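Local coordinates for Lin1840 protein (Listeria innocua serovar 6a, PDB 4ZOC) that probably acts as a family 3 beta-glucosidase in beta-1,2-glucan metabolism, hydrolysing terminal, non-reducing beta-D-glucosyl residues to release beta-D-glucose, at residues Val461-Gly465 against Gln486-Ala490; Leu477-Arg481 against Pro555-Ile561. The protein carries 2 engineered substitutions. One frame throughout, in Å; residues are numbered along the deposited sequence.

Contact 1 of 2, residues Val461-Gly465 against Gln486-Ala490; sequences VLALG and QYQLA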
loop_
_atom_site.group_PDB
_atom_site.type_symbol
_atom_site.label_atom_id
_atom_site.label_comp_id
_atom_site.label_asym_id
_atom_site.label_seq_id
_atom_site.Cartn_x
_atom_site.Cartn_y
_atom_site.Cartn_z
ATOM N N VAL A 461 -15.125 -12.910 32.568
ATOM C CA VAL A 461 -15.502 -12.305 31.307
ATOM C C VAL A 461 -14.699 -10.974 31.289
ATOM O O VAL A 461 -15.031 -9.998 32.046
ATOM C CB VAL A 461 -17.039 -12.034 31.199
ATOM C CG1 VAL A 461 -17.334 -11.226 29.911
ATOM C CG2 VAL A 461 -17.899 -13.242 31.170
ATOM N N LEU A 462 -13.699 -10.890 30.383
ATOM C CA LEU A 462 -12.756 -9.799 30.313
ATOM C C LEU A 462 -13.256 -8.988 29.129
ATOM O O LEU A 462 -13.148 -9.404 27.977
ATOM C CB LEU A 462 -11.365 -10.321 30.051
ATOM C CG LEU A 462 -10.291 -9.257 29.846
ATOM C CD1 LEU A 462 -10.223 -8.181 30.947
ATOM C CD2 LEU A 462 -8.893 -9.895 29.770
ATOM N N ALA A 463 -13.845 -7.853 29.414
ATOM C CA ALA A 463 -14.483 -7.038 28.375
ATOM C C ALA A 463 -13.559 -5.914 27.974
ATOM O O ALA A 463 -13.352 -4.898 28.742
ATOM C CB ALA A 463 -15.860 -6.517 28.879
ATOM N N LEU A 464 -12.984 -6.071 26.790
ATOM C CA LEU A 464 -12.014 -5.134 26.228
ATOM C C LEU A 464 -12.528 -4.407 25.018
ATOM O O LEU A 464 -13.411 -4.877 24.290
ATOM C CB LEU A 464 -10.763 -5.885 25.757
ATOM C CG LEU A 464 -10.089 -6.773 26.832
ATOM C CD1 LEU A 464 -8.892 -7.507 26.203
ATOM C CD2 LEU A 464 -9.687 -5.921 27.996
ATOM N N GLY A 465 -11.915 -3.284 24.713
ATOM C CA GLY A 465 -12.282 -2.689 23.413
ATOM C C GLY A 465 -11.909 -1.247 23.166
ATOM O O GLY A 465 -11.225 -0.600 23.950
ATOM N N GLN A 486 -4.714 -2.494 27.984
ATOM C CA GLN A 486 -5.633 -3.591 27.826
ATOM C C GLN A 486 -4.944 -4.934 27.572
ATOM O O GLN A 486 -5.376 -5.931 28.093
ATOM C CB GLN A 486 -6.663 -3.298 26.728
ATOM C CG GLN A 486 -7.491 -2.049 27.082
ATOM C CD GLN A 486 -8.725 -1.908 26.219
ATOM O OE1 GLN A 486 -9.327 -2.899 25.809
ATOM N NE2 GLN A 486 -9.109 -0.664 25.926
ATOM N N TYR A 487 -3.876 -4.960 26.801
ATOM C CA TYR A 487 -3.082 -6.170 26.683
ATOM C C TYR A 487 -2.438 -6.499 28.025
ATOM O O TYR A 487 -2.425 -7.685 28.410
ATOM C CB TYR A 487 -1.993 -6.079 25.602
ATOM C CG TYR A 487 -2.527 -5.847 24.203
ATOM C CD1 TYR A 487 -2.900 -6.895 23.434
ATOM C CD2 TYR A 487 -2.605 -4.564 23.653
ATOM C CE1 TYR A 487 -3.398 -6.716 22.144
ATOM C CE2 TYR A 487 -3.148 -4.366 22.392
ATOM C CZ TYR A 487 -3.497 -5.434 21.632
ATOM O OH TYR A 487 -3.957 -5.191 20.335
ATOM N N GLN A 488 -2.004 -5.492 28.769
ATOM C CA GLN A 488 -1.463 -5.759 30.116
ATOM C C GLN A 488 -2.525 -6.366 31.031
ATOM O O GLN A 488 -2.226 -7.215 31.853
ATOM C CB GLN A 488 -0.844 -4.494 30.766
ATOM C CG GLN A 488 0.352 -3.905 30.018
ATOM C CD GLN A 488 0.580 -2.448 30.412
ATOM O OE1 GLN A 488 -0.102 -1.877 31.311
ATOM N NE2 GLN A 488 1.549 -1.832 29.784
ATOM N N LEU A 489 -3.732 -5.853 30.969
ATOM C CA LEU A 489 -4.843 -6.429 31.739
ATOM C C LEU A 489 -5.116 -7.861 31.392
ATOM O O LEU A 489 -5.292 -8.688 32.285
ATOM C CB LEU A 489 -6.130 -5.527 31.592
ATOM C CG LEU A 489 -7.380 -5.995 32.276
ATOM C CD1 LEU A 489 -7.194 -6.207 33.776
ATOM C CD2 LEU A 489 -8.530 -4.966 32.035
ATOM N N ALA A 490 -5.168 -8.205 30.120
ATOM C CA ALA A 490 -5.407 -9.609 29.727
ATOM C C ALA A 490 -4.275 -10.522 30.272
ATOM O O ALA A 490 -4.520 -11.591 30.746
ATOM C CB ALA A 490 -5.481 -9.670 28.228
#
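A parallel strand and the helix that follows it in the chain usually pack through the alternate residues of the strand, and V461-G465 follows this principle closely. L462 directs its side chain at the helix: its CD1 lies 3.8 Å from CD2 of L489, while its CD2 meets CA of A490 at 3.5 Å and CB of A490 at 3.8 Å. A463 takes the opposite course, its CB pointing away from the helix to meet L395 and T503 of the neighbouring strands. With L464 the chain returns to the helix side; its CD2 is 4.3 Å from CD2 of L489, and L515 of helix 513-517 packs against the same leucine. Polar chemistry takes over at the strand's end. The N of G465 donates to OE1 of Q486 (2.8 Å), and NE2 of Q486 donates to O of G465 (2.9 Å), so that one side-chain amide pairs with both backbone groups of one residue, much as the partner residue of a hydrogen-bonded antiparallel pair would. The same NE2 also reaches O of Y439. Segment axes 9.6 Å apart, running nearly antiparallel at 165°, fit a helix that runs back along the face of the sheet, against the strand's direction. This is the first half of the beta-alpha-beta unit 459-465, 484-494, 500-505, part of the alpha/beta C-terminal domain of family 3 glycoside hydrolases.

Contact 2 of 2, residues Leu477-Arg481 against Pro555-Ile561; sequences LATIR and PQTTGQI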
loop_
_atom_site.group_PDB
_atom_site.type_symbol
_atom_site.label_atom_id
_atom_site.label_comp_id
_atom_site.label_asym_id
_atom_site.label_seq_id
_atom_site.Cartn_x
_atom_site.Cartn_y
_atom_site.Cartn_z
ATOM N N LEU A 477 -5.592 4.881 12.686
ATOM C CA LEU A 477 -4.594 4.415 13.608
ATOM C C LEU A 477 -3.454 3.813 12.869
ATOM O O LEU A 477 -3.642 2.817 12.168
ATOM C CB LEU A 477 -5.112 3.361 14.554
ATOM C CG LEU A 477 -6.039 3.623 15.651
ATOM C CD1 LEU A 477 -6.255 2.327 16.469
ATOM C CD2 LEU A 477 -5.394 4.719 16.490
ATOM N N ALA A 478 -2.261 4.348 13.043
ATOM C CA ALA A 478 -1.111 3.712 12.407
ATOM C C ALA A 478 -0.773 2.354 12.926
ATOM O O ALA A 478 -0.389 1.471 12.116
ATOM C CB ALA A 478 0.099 4.622 12.470
ATOM N N THR A 479 -1.036 2.087 14.204
ATOM C CA THR A 479 -0.835 0.754 14.770
ATOM C C THR A 479 -2.174 0.224 15.243
ATOM O O THR A 479 -2.891 0.847 16.066
ATOM C CB THR A 479 0.148 0.810 15.940
ATOM O OG1 THR A 479 1.384 1.401 15.472
ATOM C CG2 THR A 479 0.374 -0.512 16.559
ATOM N N ILE A 480 -2.580 -0.899 14.660
ATOM C CA ILE A 480 -3.921 -1.419 14.909
ATOM C C ILE A 480 -3.951 -2.329 16.160
ATOM O O ILE A 480 -4.219 -3.565 16.082
ATOM C CB ILE A 480 -4.494 -2.154 13.664
ATOM C CG1 ILE A 480 -3.541 -3.217 13.153
ATOM C CG2 ILE A 480 -4.766 -1.131 12.575
ATOM C CD1 ILE A 480 -4.285 -4.396 12.573
ATOM N N ARG A 481 -3.728 -1.670 17.285
ATOM C CA ARG A 481 -3.688 -2.272 18.601
ATOM C C ARG A 481 -4.606 -1.509 19.541
ATOM O O ARG A 481 -4.857 -0.339 19.345
ATOM C CB ARG A 481 -2.247 -2.292 19.128
ATOM C CG ARG A 481 -1.364 -3.324 18.495
ATOM C CD ARG A 481 0.010 -3.234 19.086
ATOM N NE ARG A 481 0.102 -3.681 20.470
ATOM C CZ ARG A 481 0.284 -4.946 20.828
ATOM N NH1 ARG A 481 0.251 -5.905 19.937
ATOM N NH2 ARG A 481 0.386 -5.266 22.117
ATOM N N PRO A 555 -4.924 -9.154 10.742
ATOM C CA PRO A 555 -3.504 -9.352 10.560
ATOM C C PRO A 555 -2.758 -9.903 11.740
ATOM O O PRO A 555 -3.099 -9.735 12.909
ATOM C CB PRO A 555 -2.984 -7.965 10.171
ATOM C CG PRO A 555 -4.204 -7.191 9.706
ATOM C CD PRO A 555 -5.274 -7.749 10.603
ATOM N N GLN A 556 -1.648 -10.571 11.379
ATOM C CA GLN A 556 -0.623 -10.979 12.350
ATOM C C GLN A 556 -0.088 -9.800 13.132
ATOM O O GLN A 556 0.074 -9.868 14.345
ATOM C CB GLN A 556 0.567 -11.698 11.682
ATOM C CG GLN A 556 0.294 -13.015 10.971
ATOM C CD GLN A 556 0.086 -14.178 11.970
ATOM O OE1 GLN A 556 0.526 -14.165 13.146
ATOM N NE2 GLN A 556 -0.494 -15.230 11.459
ATOM N N THR A 557 0.236 -8.726 12.427
ATOM C CA THR A 557 0.762 -7.492 12.980
ATOM C C THR A 557 0.486 -6.384 11.956
ATOM O O THR A 557 0.179 -6.687 10.785
ATOM C CB THR A 557 2.279 -7.607 13.233
ATOM O OG1 THR A 557 2.766 -6.508 13.998
ATOM C CG2 THR A 557 3.042 -7.805 11.918
ATOM N N THR A 558 0.576 -5.124 12.371
ATOM C CA THR A 558 0.280 -3.955 11.544
ATOM C C THR A 558 1.024 -4.021 10.199
ATOM O O THR A 558 0.478 -3.718 9.141
ATOM C CB THR A 558 0.669 -2.651 12.347
ATOM O OG1 THR A 558 -0.270 -2.520 13.448
ATOM C CG2 THR A 558 0.564 -1.473 11.487
ATOM N N GLY A 559 2.295 -4.407 10.263
ATOM C CA GLY A 559 3.115 -4.468 9.071
ATOM C C GLY A 559 2.803 -5.571 8.070
ATOM O O GLY A 559 3.390 -5.557 6.988
ATOM N N GLN A 560 1.882 -6.450 8.354
ATOM C CA GLN A 560 1.372 -7.395 7.374
ATOM C C GLN A 560 0.375 -6.731 6.386
ATOM O O GLN A 560 -0.010 -7.295 5.375
ATOM C CB GLN A 560 0.708 -8.564 8.095
ATOM C CG GLN A 560 0.576 -9.796 7.171
ATOM C CD GLN A 560 -0.115 -10.986 7.841
ATOM O OE1 GLN A 560 -1.096 -10.831 8.592
ATOM N NE2 GLN A 560 0.476 -12.173 7.676
ATOM N N ILE A 561 -0.117 -5.561 6.730
ATOM C CA ILE A 561 -1.134 -4.858 5.926
ATOM C C ILE A 561 -0.601 -4.370 4.556
ATOM O O ILE A 561 0.475 -3.746 4.498
ATOM C CB ILE A 561 -1.709 -3.690 6.723
ATOM C CG1 ILE A 561 -2.474 -4.194 7.952
ATOM C CG2 ILE A 561 -2.634 -2.874 5.821
ATOM C CD1 ILE A 561 -2.856 -3.063 8.897
#
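An inverse gamma turn centred on I480 docks here onto a short 3-10 turn, 558-560, at the interface with the second subunit. The gamma turn is closed by a weak bond from N of R481 to O of T479 (2.9 Å), and the 3-10 turn by N of Q560 to O of T557 (3.0 Å) and N of I561 to O of T558 (3.1 Å). T558 joins the two. Its OG1 accepts a hydrogen bond from N of I480 (3.1 Å, 158°) and is also hydrogen-bonded to E511, whose backbone pairs with that of I480. CG2 of T558 presses within 3.2 Å of O of A478, a carbonyl buried here without a polar partner. The side chain of I480 extends the contact with apolar packing: its CD1 lies 4.0 Å from CG of P555 and 4.2 Å from CD1 of I561. Behind this surface, N of Q556 donates to OE1 of Q560 (2.9 Å), bridging the turn from Q556 to Q560. D589 of the second subunit bonds the N atoms of A478 and T479, and R146 of the second subunit bonds O of G559 and of I561. The arrangement exemplifies irregular loops ordered by side-chain-to-backbone bonds at a dimer interface.

Overall arrangement
Both contacts are buried, within the family 3 C-terminal domain, yet they are buried differently. Contact 1 lies inside one subunit, between regular elements; contact 2 joins loops and owes part of its cover to the second subunit. Their segments alternate along the chain, because 477-481 belongs to the connection between the strand and helix of contact 1. The centres are 19 Å apart, but OH of Y487 comes within 3.4 Å of CA of R481, and the same two residues also form a cation-pi pair through their side chains. Contact 1 combines leucine packing with a paired amide at the strand's end; contact 2 uses one threonine hydroxyl, adding E511 and, from the second subunit, D589 and R146.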